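Local coordinates for glycerol kinase, putative (Plasmodium falciparum, PDB 2W40), which probably phosphorylates glycerol at the expense of ATP to give sn-glycerol 3-phosphate, as a kinase of the FGGY family, at residues T82-I90 with L99-D107; G317-D328 with R377-L385. All coordinates share one frame; numbering follows the deposited sequence.

Contact 1: residues T82-I90 with L99-D107; sequences TNQRETVII and LYNAIVWLD. With EDO (1,2-ethanediol), chain B; EDO (1,2-ethanediol), chain D.
Val88 and Ile103 form a single antiparallel hydrogen-bonded pair, an isolated bridge joining strand 88-92 to the short strand 102-103 in the N-terminal domain of this FGGY kinase. Their backbones exchange two bonds, Val88 N to Ile103 O and Ile103 N to Val88 O, both 3.0 Å. Beyond the pair the two chains part, and a water bridges Ile90 N and Tyr100 O before Leu99 N closes on Ile90 O at 2.8 Å, nearly straight at 171°.

The tightest apolar contact is Ala102 CB against Ile89 CG1, 3.4 Å, closer than usual for two carbons; the same CB also leans on the methyl of Thr87. Farther out, Ile90 CG2 meets Leu99 CD1, while helix 140-149 covers Ile90 and Ile103 through Leu146.

Side-chain polarity gathers at Thr87. With chi1 at -65°, OG1 sits beside its own backbone N and opposite the carbonyl carbon, where it accepts a bond from Trp105 N at 3.1 Å and donates one to Gln84 OE1. One hydroxyl thus ties the Gln84-Thr87 loop to the type I turn Val104-Asp107. The indole is met at its edge, in plane, by Thr87 OG1 and Gln84 OE1, the amide of Gln84 standing 81° from the ring, and its NE1 bonds to Thr13. Trp105 also lies close to Thr270, an ADP-binding residue.

The bound glycerol is held by Glu86 OE1 and by the backbone N of Arg85, whose guanidinium goes to Glu308 instead; Arg189 pairs with Glu86 OE2. Glu86 bends at chi2, which brings OE1 back to 3.5 Å from Trp105 CB.

Contact 2: residues G317-D328 with R377-L385; sequences GVSWLLKNKLID and RSHIVRALL
A Schellman motif ends helix 315-323 and turns the chain onto the first turns of helix 377-403, in the C-terminal half of the FGGY fold. Segments 317-323 and 377-385 of these helices run antiparallel, with 164° between their directions and 10.6 Å between their axes at closest. Lys325, with positive phi, is the C-prime residue, and its carbonyl is turned to Arg377.

The polar grip is made by that arginine. Its chain bends at chi3 (-66°), passes over Leu326 O and brings NH1 to two acceptors, Lys325 O at 3.0 Å and Asp328 OD1 at 2.8 Å. The Asp328 bond is a salt bridge, almost straight and in the guanidinium plane, although it meets OD1 from above the carboxylate plane; a weak bond from NH2 to OD2 supports it. The aliphatic part of Arg377 is used too, with CG 4.1 Å from Leu326 CD2.

Farther along helix 377-403 the contact is apolar. Val381 points CG2 at Leu321 CD1 (4.0 Å) and CG1 at Ile327 CD1; its CG2 also lies 3.5 Å from Leu326 O. Gly317 lets Leu384 CD1 approach its CA to 3.8 Å, and Val318 CG2 rests on Leu385 CD2.

Helix 333-339 packs on Ile327, Val381 and Leu385, strands 347-349 and 366-371 cover Ile380, and Asn324 of the second subunit packs against Leu326 and Arg377.

Overall arrangement
Both contacts are largely buried, yet their chemistry follows their place in the two halves of the kinase. Contact 1 lies nearer the middle of the chain, in the N-terminal domain, and relies on backbone bonds and a polar cluster beside glycerol. Contact 2 belongs to the C-terminal domain and is a helix pair held by aliphatic packing, with an ion pair at its exposed end near the second subunit. They share no helix or strand; the centres of contact 1 and contact 2 are about 26 Å apart, and the nearest atoms of contact 1 and contact 2 about 7 Å. Contact 1 comes near Thr270, and contact 2 begins just after Gly315; both residues bind ADP in another structure of this protein, though none is bound here.

Contact 1: residues T82-I90 with L99-D107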
loop_
_atom_site.group_PDB
_atom_site.type_symbol
_atom_site.label_atom_id
_atom_site.label_comp_id
_atom_site.label_asym_id
_atom_site.label_seq_id
_atom_site.Cartn_x
_atom_site.Cartn_y
_atom_site.Cartn_z
ATOM N N THR C 82 25.821 23.342 7.747
ATOM C CA THR C 82 24.816 22.596 8.468
ATOM C C THR C 82 24.490 21.334 7.737
ATOM O O THR C 82 24.791 21.213 6.546
ATOM C CB THR C 82 23.574 23.518 8.752
ATOM O OG1 THR C 82 22.762 22.889 9.719
ATOM C CG2 THR C 82 22.806 23.883 7.492
ATOM N N ASN C 83 23.924 20.375 8.441
ATOM C CA ASN C 83 23.906 19.015 7.886
ATOM C C ASN C 83 22.916 18.108 8.541
ATOM O O ASN C 83 22.565 18.292 9.695
ATOM C CB ASN C 83 25.285 18.371 8.186
ATOM C CG ASN C 83 25.589 18.356 9.710
ATOM O OD1 ASN C 83 25.885 19.423 10.303
ATOM N ND2 ASN C 83 25.615 17.102 10.351
ATOM N N GLN C 84 22.455 17.131 7.770
ATOM C CA GLN C 84 21.736 15.985 8.272
ATOM C C GLN C 84 22.584 15.393 9.439
ATOM O O GLN C 84 23.813 15.147 9.281
ATOM C CB GLN C 84 21.597 14.939 7.144
ATOM C CG GLN C 84 22.864 14.591 6.395
ATOM C CD GLN C 84 22.855 13.222 5.699
ATOM O OE1 GLN C 84 22.216 12.278 6.171
ATOM N NE2 GLN C 84 23.646 13.102 4.635
ATOM N N ARG C 85 21.942 15.217 10.574
ATOM C CA ARG C 85 22.589 14.786 11.787
ATOM C C ARG C 85 22.679 13.211 11.788
ATOM O O ARG C 85 22.039 12.578 10.927
ATOM C CB ARG C 85 21.834 15.310 12.959
ATOM C CG ARG C 85 21.750 16.856 12.999
ATOM C CD ARG C 85 20.766 17.435 14.078
ATOM N NE ARG C 85 19.464 16.877 13.810
ATOM C CZ ARG C 85 18.446 16.869 14.672
ATOM N NH1 ARG C 85 18.543 17.534 15.824
ATOM N NH2 ARG C 85 17.365 16.145 14.424
ATOM N N GLU C 86 23.392 12.654 12.787
ATOM C CA GLU C 86 23.480 11.237 13.133
ATOM C C GLU C 86 24.230 10.382 12.093
ATOM O O GLU C 86 24.950 9.482 12.433
ATOM C CB GLU C 86 22.152 10.610 13.454
ATOM C CG GLU C 86 21.398 11.209 14.658
ATOM C CD GLU C 86 20.439 12.343 14.298
ATOM O OE1 GLU C 86 20.072 12.485 13.103
ATOM O OE2 GLU C 86 20.008 13.095 15.213
ATOM N N THR C 87 23.989 10.671 10.838
ATOM C CA THR C 87 24.654 10.008 9.723
ATOM C C THR C 87 26.156 10.039 10.029
ATOM O O THR C 87 26.708 11.054 10.431
ATOM C CB THR C 87 24.357 10.767 8.443
ATOM O OG1 THR C 87 22.943 10.662 8.199
ATOM C CG2 THR C 87 25.169 10.189 7.247
ATOM N N VAL C 88 26.797 8.874 9.819
ATOM C CA VAL C 88 28.194 8.688 10.287
ATOM C C VAL C 88 29.039 8.059 9.155
ATOM O O VAL C 88 28.587 7.153 8.418
ATOM C CB VAL C 88 28.301 7.946 11.658
ATOM C CG1 VAL C 88 27.782 6.530 11.498
ATOM C CG2 VAL C 88 29.722 7.995 12.215
ATOM N N ILE C 89 30.258 8.572 9.097
ATOM C CA ILE C 89 31.316 8.059 8.150
ATOM C C ILE C 89 32.569 7.840 9.042
ATOM O O ILE C 89 32.905 8.634 9.913
ATOM C CB ILE C 89 31.635 9.020 6.991
ATOM C CG1 ILE C 89 30.378 9.400 6.194
ATOM C CG2 ILE C 89 32.693 8.436 5.999
ATOM C CD1 ILE C 89 30.605 10.822 5.670
ATOM N N ILE C 90 33.254 6.743 8.752
ATOM C CA ILE C 90 34.567 6.441 9.357
ATOM C C ILE C 90 35.548 6.416 8.140
ATOM O O ILE C 90 35.335 5.707 7.106
ATOM C CB ILE C 90 34.618 5.125 10.171
ATOM C CG1 ILE C 90 33.509 5.151 11.238
ATOM C CG2 ILE C 90 36.004 4.876 10.817
ATOM C CD1 ILE C 90 33.399 3.902 12.139
ATOM N N LEU C 99 36.171 4.346 4.799
ATOM C CA LEU C 99 36.357 2.920 4.976
ATOM C C LEU C 99 35.054 2.178 4.698
ATOM O O LEU C 99 35.056 0.946 4.668
ATOM C CB LEU C 99 36.934 2.667 6.372
ATOM C CG LEU C 99 38.314 3.263 6.658
ATOM C CD1 LEU C 99 38.548 3.086 8.103
ATOM C CD2 LEU C 99 39.399 2.523 5.963
ATOM N N TYR C 100 33.935 2.916 4.614
ATOM C CA TYR C 100 32.642 2.404 4.321
ATOM C C TYR C 100 31.777 3.565 3.897
ATOM O O TYR C 100 32.134 4.677 4.146
ATOM C CB TYR C 100 32.070 1.727 5.570
ATOM C CG TYR C 100 30.814 0.875 5.254
ATOM C CD1 TYR C 100 30.953 -0.401 4.784
ATOM C CD2 TYR C 100 29.495 1.345 5.478
ATOM C CE1 TYR C 100 29.795 -1.167 4.439
ATOM C CE2 TYR C 100 28.394 0.607 5.222
ATOM C CZ TYR C 100 28.515 -0.672 4.708
ATOM O OH TYR C 100 27.445 -1.495 4.372
ATOM N N ASN C 101 30.636 3.295 3.260
ATOM C CA ASN C 101 29.650 4.361 2.985
ATOM C C ASN C 101 29.239 5.087 4.255
ATOM O O ASN C 101 29.344 4.573 5.353
ATOM C CB ASN C 101 28.405 3.824 2.318
ATOM C CG ASN C 101 28.520 3.624 0.779
ATOM O OD1 ASN C 101 27.720 2.826 0.184
ATOM N ND2 ASN C 101 29.470 4.208 0.159
ATOM N N ALA C 102 28.647 6.266 4.101
ATOM C CA ALA C 102 27.916 6.858 5.212
ATOM C C ALA C 102 26.727 5.913 5.537
ATOM O O ALA C 102 26.016 5.517 4.670
ATOM C CB ALA C 102 27.428 8.288 4.873
ATOM N N ILE C 103 26.473 5.647 6.842
ATOM C CA ILE C 103 25.279 5.018 7.305
ATOM C C ILE C 103 24.371 6.109 7.882
ATOM O O ILE C 103 24.756 6.852 8.804
ATOM C CB ILE C 103 25.527 3.941 8.380
ATOM C CG1 ILE C 103 26.432 2.810 7.787
ATOM C CG2 ILE C 103 24.175 3.313 8.789
ATOM C CD1 ILE C 103 26.839 1.717 8.771
ATOM N N VAL C 104 23.213 6.255 7.212
ATOM C CA VAL C 104 22.344 7.442 7.394
ATOM C C VAL C 104 21.560 7.280 8.677
ATOM O O VAL C 104 21.315 6.135 9.193
ATOM C CB VAL C 104 21.461 7.661 6.118
ATOM C CG1 VAL C 104 20.599 8.885 6.152
ATOM C CG2 VAL C 104 22.363 7.790 4.866
ATOM N N TRP C 105 21.089 8.410 9.177
ATOM C CA TRP C 105 20.218 8.439 10.397
ATOM C C TRP C 105 19.029 7.469 10.266
ATOM O O TRP C 105 18.524 7.000 11.235
ATOM C CB TRP C 105 19.867 9.893 10.731
ATOM C CG TRP C 105 19.065 10.611 9.705
ATOM C CD1 TRP C 105 19.561 11.368 8.697
ATOM C CD2 TRP C 105 17.622 10.734 9.639
ATOM N NE1 TRP C 105 18.521 11.965 7.990
ATOM C CE2 TRP C 105 17.326 11.592 8.538
ATOM C CE3 TRP C 105 16.560 10.306 10.459
ATOM C CZ2 TRP C 105 15.961 11.929 8.187
ATOM C CZ3 TRP C 105 15.271 10.660 10.147
ATOM C CH2 TRP C 105 14.979 11.457 9.012
ATOM N N LEU C 106 18.453 7.410 9.085
ATOM C CA LEU C 106 17.293 6.552 8.743
ATOM C C LEU C 106 17.572 5.026 8.706
ATOM O O LEU C 106 16.615 4.227 8.675
ATOM C CB LEU C 106 16.697 6.974 7.405
ATOM C CG LEU C 106 15.810 8.227 7.397
ATOM C CD1 LEU C 106 15.556 8.716 5.915
ATOM C CD2 LEU C 106 14.442 7.951 8.198
ATOM N N ASP C 107 18.845 4.641 8.740
ATOM C CA ASP C 107 19.223 3.226 8.705
ATOM C C ASP C 107 18.751 2.588 10.012
ATOM O O ASP C 107 18.903 3.141 11.070
ATOM C CB ASP C 107 20.759 3.107 8.574
ATOM C CG ASP C 107 21.258 1.688 8.371
ATOM O OD1 ASP C 107 21.574 1.304 7.211
ATOM O OD2 ASP C 107 21.290 0.999 9.412
HETATM C C1 EDO B . 28.305 -3.272 1.869
HETATM O O1 EDO B . 28.099 -3.816 3.283
HETATM C C2 EDO B . 27.553 -2.116 1.086
HETATM O O2 EDO B . 27.956 -0.668 1.297
HETATM C C1 EDO D . 16.078 1.163 4.470
HETATM O O1 EDO D . 15.254 -0.082 3.974
HETATM C C2 EDO D . 15.723 2.216 5.622
HETATM O O2 EDO D . 15.953 2.219 7.105
HETATM O O HOH W 1 31.861 4.929 6.933
#

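Contact 2: residues G317-D328 with R377-L385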
loop_
_atom_site.group_PDB
_atom_site.type_symbol
_atom_site.label_atom_id
_atom_site.label_comp_id
_atom_site.label_asym_id
_atom_site.label_seq_id
_atom_site.Cartn_x
_atom_site.Cartn_y
_atom_site.Cartn_z
ATOM N N GLY C 317 8.936 9.636 2.969
ATOM C CA GLY C 317 7.718 8.931 2.534
ATOM C C GLY C 317 7.249 9.391 1.130
ATOM O O GLY C 317 6.930 8.581 0.274
ATOM N N VAL C 318 7.249 10.708 0.929
ATOM C CA VAL C 318 6.806 11.230 -0.308
ATOM C C VAL C 318 7.731 10.746 -1.414
ATOM O O VAL C 318 7.294 10.397 -2.548
ATOM C CB VAL C 318 6.654 12.819 -0.235
ATOM C CG1 VAL C 318 6.424 13.381 -1.715
ATOM C CG2 VAL C 318 5.569 13.179 0.778
ATOM N N SER C 319 9.031 10.684 -1.102
ATOM C CA SER C 319 10.024 10.165 -2.044
ATOM C C SER C 319 9.797 8.685 -2.416
ATOM O O SER C 319 10.022 8.281 -3.529
ATOM C CB SER C 319 11.440 10.409 -1.544
ATOM O OG SER C 319 11.622 11.851 -1.469
ATOM N N TRP C 320 9.403 7.924 -1.379
ATOM C CA TRP C 320 9.058 6.537 -1.574
ATOM C C TRP C 320 7.834 6.369 -2.524
ATOM O O TRP C 320 7.814 5.548 -3.446
ATOM C CB TRP C 320 8.880 5.817 -0.282
ATOM C CG TRP C 320 8.613 4.354 -0.386
ATOM C CD1 TRP C 320 9.530 3.336 -0.335
ATOM C CD2 TRP C 320 7.332 3.749 -0.491
ATOM N NE1 TRP C 320 8.897 2.130 -0.450
ATOM C CE2 TRP C 320 7.543 2.351 -0.510
ATOM C CE3 TRP C 320 6.031 4.242 -0.524
ATOM C CZ2 TRP C 320 6.505 1.470 -0.609
ATOM C CZ3 TRP C 320 4.975 3.312 -0.666
ATOM C CH2 TRP C 320 5.228 1.978 -0.646
ATOM N N LEU C 321 6.840 7.193 -2.293
ATOM C CA LEU C 321 5.622 7.233 -3.124
ATOM C C LEU C 321 5.991 7.543 -4.554
ATOM O O LEU C 321 5.448 6.954 -5.458
ATOM C CB LEU C 321 4.639 8.254 -2.584
ATOM C CG LEU C 321 3.994 7.926 -1.218
ATOM C CD1 LEU C 321 3.231 9.185 -0.755
ATOM C CD2 LEU C 321 3.038 6.738 -1.317
ATOM N N LEU C 322 6.846 8.532 -4.757
ATOM C CA LEU C 322 7.240 8.941 -6.097
ATOM C C LEU C 322 7.978 7.761 -6.759
ATOM O O LEU C 322 7.783 7.414 -7.929
ATOM C CB LEU C 322 8.222 10.100 -5.959
ATOM C CG LEU C 322 8.736 10.693 -7.251
ATOM C CD1 LEU C 322 7.574 11.211 -8.116
ATOM C CD2 LEU C 322 9.759 11.827 -6.938
ATOM N N LYS C 323 8.924 7.143 -6.063
ATOM C CA LYS C 323 9.699 6.100 -6.683
ATOM C C LYS C 323 8.823 4.927 -7.124
ATOM O O LYS C 323 9.132 4.261 -8.134
ATOM C CB LYS C 323 10.695 5.610 -5.676
ATOM C CG LYS C 323 11.570 4.466 -6.105
ATOM C CD LYS C 323 12.577 4.004 -4.962
ATOM C CE LYS C 323 13.314 2.525 -5.220
ATOM N NZ LYS C 323 14.483 2.589 -6.262
ATOM N N ASN C 324 7.775 4.628 -6.335
ATOM C CA ASN C 324 6.891 3.490 -6.574
ATOM C C ASN C 324 5.596 3.883 -7.273
ATOM O O ASN C 324 4.686 3.060 -7.366
ATOM C CB ASN C 324 6.667 2.773 -5.270
ATOM C CG ASN C 324 7.964 2.232 -4.735
ATOM O OD1 ASN C 324 8.598 2.805 -3.790
ATOM N ND2 ASN C 324 8.489 1.306 -5.438
ATOM N N LYS C 325 5.586 5.118 -7.829
ATOM C CA LYS C 325 4.595 5.525 -8.829
ATOM C C LYS C 325 3.247 5.866 -8.265
ATOM O O LYS C 325 2.301 6.034 -9.008
ATOM C CB LYS C 325 4.406 4.514 -9.982
ATOM C CG LYS C 325 5.647 3.998 -10.643
ATOM C CD LYS C 325 6.532 5.046 -11.150
ATOM C CE LYS C 325 7.669 4.361 -11.918
ATOM N NZ LYS C 325 8.997 4.736 -11.426
ATOM N N LEU C 326 3.168 6.023 -6.960
ATOM C CA LEU C 326 1.947 6.410 -6.321
ATOM C C LEU C 326 1.705 7.920 -6.429
ATOM O O LEU C 326 0.580 8.378 -6.269
ATOM C CB LEU C 326 1.969 5.926 -4.889
ATOM C CG LEU C 326 1.836 4.399 -4.781
ATOM C CD1 LEU C 326 2.246 3.856 -3.399
ATOM C CD2 LEU C 326 0.436 3.898 -5.207
ATOM N N ILE C 327 2.763 8.703 -6.646
ATOM C CA ILE C 327 2.607 10.110 -6.936
ATOM C C ILE C 327 3.468 10.341 -8.166
ATOM O O ILE C 327 4.521 9.752 -8.368
ATOM C CB ILE C 327 2.892 10.970 -5.701
ATOM C CG1 ILE C 327 2.306 12.384 -5.813
ATOM C CG2 ILE C 327 4.368 10.983 -5.390
ATOM C CD1 ILE C 327 2.584 13.328 -4.585
ATOM N N ASP C 328 2.967 11.174 -9.062
ATOM C CA ASP C 328 3.742 11.532 -10.275
ATOM C C ASP C 328 4.774 12.643 -9.964
ATOM O O ASP C 328 5.798 12.710 -10.616
ATOM C CB ASP C 328 2.774 12.019 -11.389
ATOM C CG ASP C 328 1.854 10.894 -11.931
ATOM O OD1 ASP C 328 2.110 9.694 -11.732
ATOM O OD2 ASP C 328 0.859 11.214 -12.590
ATOM N N ARG C 377 -4.686 5.945 -5.788
ATOM C CA ARG C 377 -3.358 6.489 -5.397
ATOM C C ARG C 377 -3.478 7.716 -4.514
ATOM O O ARG C 377 -2.792 7.862 -3.481
ATOM C CB ARG C 377 -2.565 6.955 -6.669
ATOM C CG ARG C 377 -2.184 5.974 -7.541
ATOM C CD ARG C 377 -1.220 6.481 -8.558
ATOM N NE ARG C 377 -1.708 7.476 -9.523
ATOM C CZ ARG C 377 -0.877 8.271 -10.185
ATOM N NH1 ARG C 377 0.457 8.163 -10.013
ATOM N NH2 ARG C 377 -1.339 9.166 -11.088
ATOM N N SER C 378 -4.345 8.610 -4.931
ATOM C CA SER C 378 -4.596 9.870 -4.226
ATOM C C SER C 378 -4.913 9.654 -2.746
ATOM O O SER C 378 -4.407 10.361 -1.890
ATOM C CB SER C 378 -5.733 10.659 -4.903
ATOM O OG SER C 378 -7.040 10.055 -4.602
ATOM N N HIS C 379 -5.770 8.692 -2.424
ATOM C CA HIS C 379 -6.136 8.452 -1.051
ATOM C C HIS C 379 -4.967 7.915 -0.238
ATOM O O HIS C 379 -4.803 8.236 0.946
ATOM C CB HIS C 379 -7.291 7.435 -0.942
ATOM C CG HIS C 379 -8.495 7.754 -1.753
ATOM N ND1 HIS C 379 -9.425 8.723 -1.404
ATOM C CD2 HIS C 379 -8.999 7.133 -2.829
ATOM C CE1 HIS C 379 -10.436 8.693 -2.266
ATOM N NE2 HIS C 379 -10.192 7.739 -3.143
ATOM N N ILE C 380 -4.136 7.096 -0.871
ATOM C CA ILE C 380 -2.924 6.536 -0.208
ATOM C C ILE C 380 -1.927 7.639 0.100
ATOM O O ILE C 380 -1.355 7.687 1.166
ATOM C CB ILE C 380 -2.318 5.388 -1.055
ATOM C CG1 ILE C 380 -3.391 4.252 -1.209
ATOM C CG2 ILE C 380 -0.926 4.979 -0.546
ATOM C CD1 ILE C 380 -3.018 3.118 -2.268
ATOM N N VAL C 381 -1.703 8.497 -0.897
ATOM C CA VAL C 381 -0.863 9.701 -0.717
ATOM C C VAL C 381 -1.348 10.580 0.436
ATOM O O VAL C 381 -0.560 10.913 1.356
ATOM C CB VAL C 381 -0.749 10.482 -2.084
ATOM C CG1 VAL C 381 -0.031 11.858 -1.854
ATOM C CG2 VAL C 381 -0.043 9.613 -3.068
ATOM N N ARG C 382 -2.632 10.915 0.430
ATOM C CA ARG C 382 -3.234 11.720 1.510
ATOM C C ARG C 382 -3.055 11.060 2.853
ATOM O O ARG C 382 -2.766 11.729 3.816
ATOM C CB ARG C 382 -4.724 12.024 1.203
ATOM C CG ARG C 382 -5.343 12.845 2.272
ATOM C CD ARG C 382 -6.784 13.222 2.052
ATOM N NE ARG C 382 -7.151 13.842 3.296
ATOM C CZ ARG C 382 -7.358 15.125 3.530
ATOM N NH1 ARG C 382 -7.485 16.012 2.533
ATOM N NH2 ARG C 382 -7.514 15.497 4.778
ATOM N N ALA C 383 -3.182 9.731 2.893
ATOM C CA ALA C 383 -3.171 9.023 4.186
ATOM C C ALA C 383 -1.710 9.155 4.747
ATOM O O ALA C 383 -1.466 9.281 5.934
ATOM C CB ALA C 383 -3.585 7.470 3.997
ATOM N N LEU C 384 -0.727 9.045 3.836
ATOM C CA LEU C 384 0.712 9.141 4.286
ATOM C C LEU C 384 0.907 10.566 4.944
ATOM O O LEU C 384 1.443 10.689 6.052
ATOM C CB LEU C 384 1.729 8.888 3.207
ATOM C CG LEU C 384 3.168 8.986 3.672
ATOM C CD1 LEU C 384 4.096 7.899 3.121
ATOM C CD2 LEU C 384 3.744 10.401 3.445
ATOM N N LEU C 385 0.340 11.577 4.272
ATOM C CA LEU C 385 0.471 12.975 4.720
ATOM C C LEU C 385 -0.252 13.167 6.029
ATOM O O LEU C 385 0.278 13.723 7.003
ATOM C CB LEU C 385 -0.074 13.873 3.627
ATOM C CG LEU C 385 0.824 13.925 2.381
ATOM C CD1 LEU C 385 0.102 14.828 1.335
ATOM C CD2 LEU C 385 2.243 14.398 2.661
#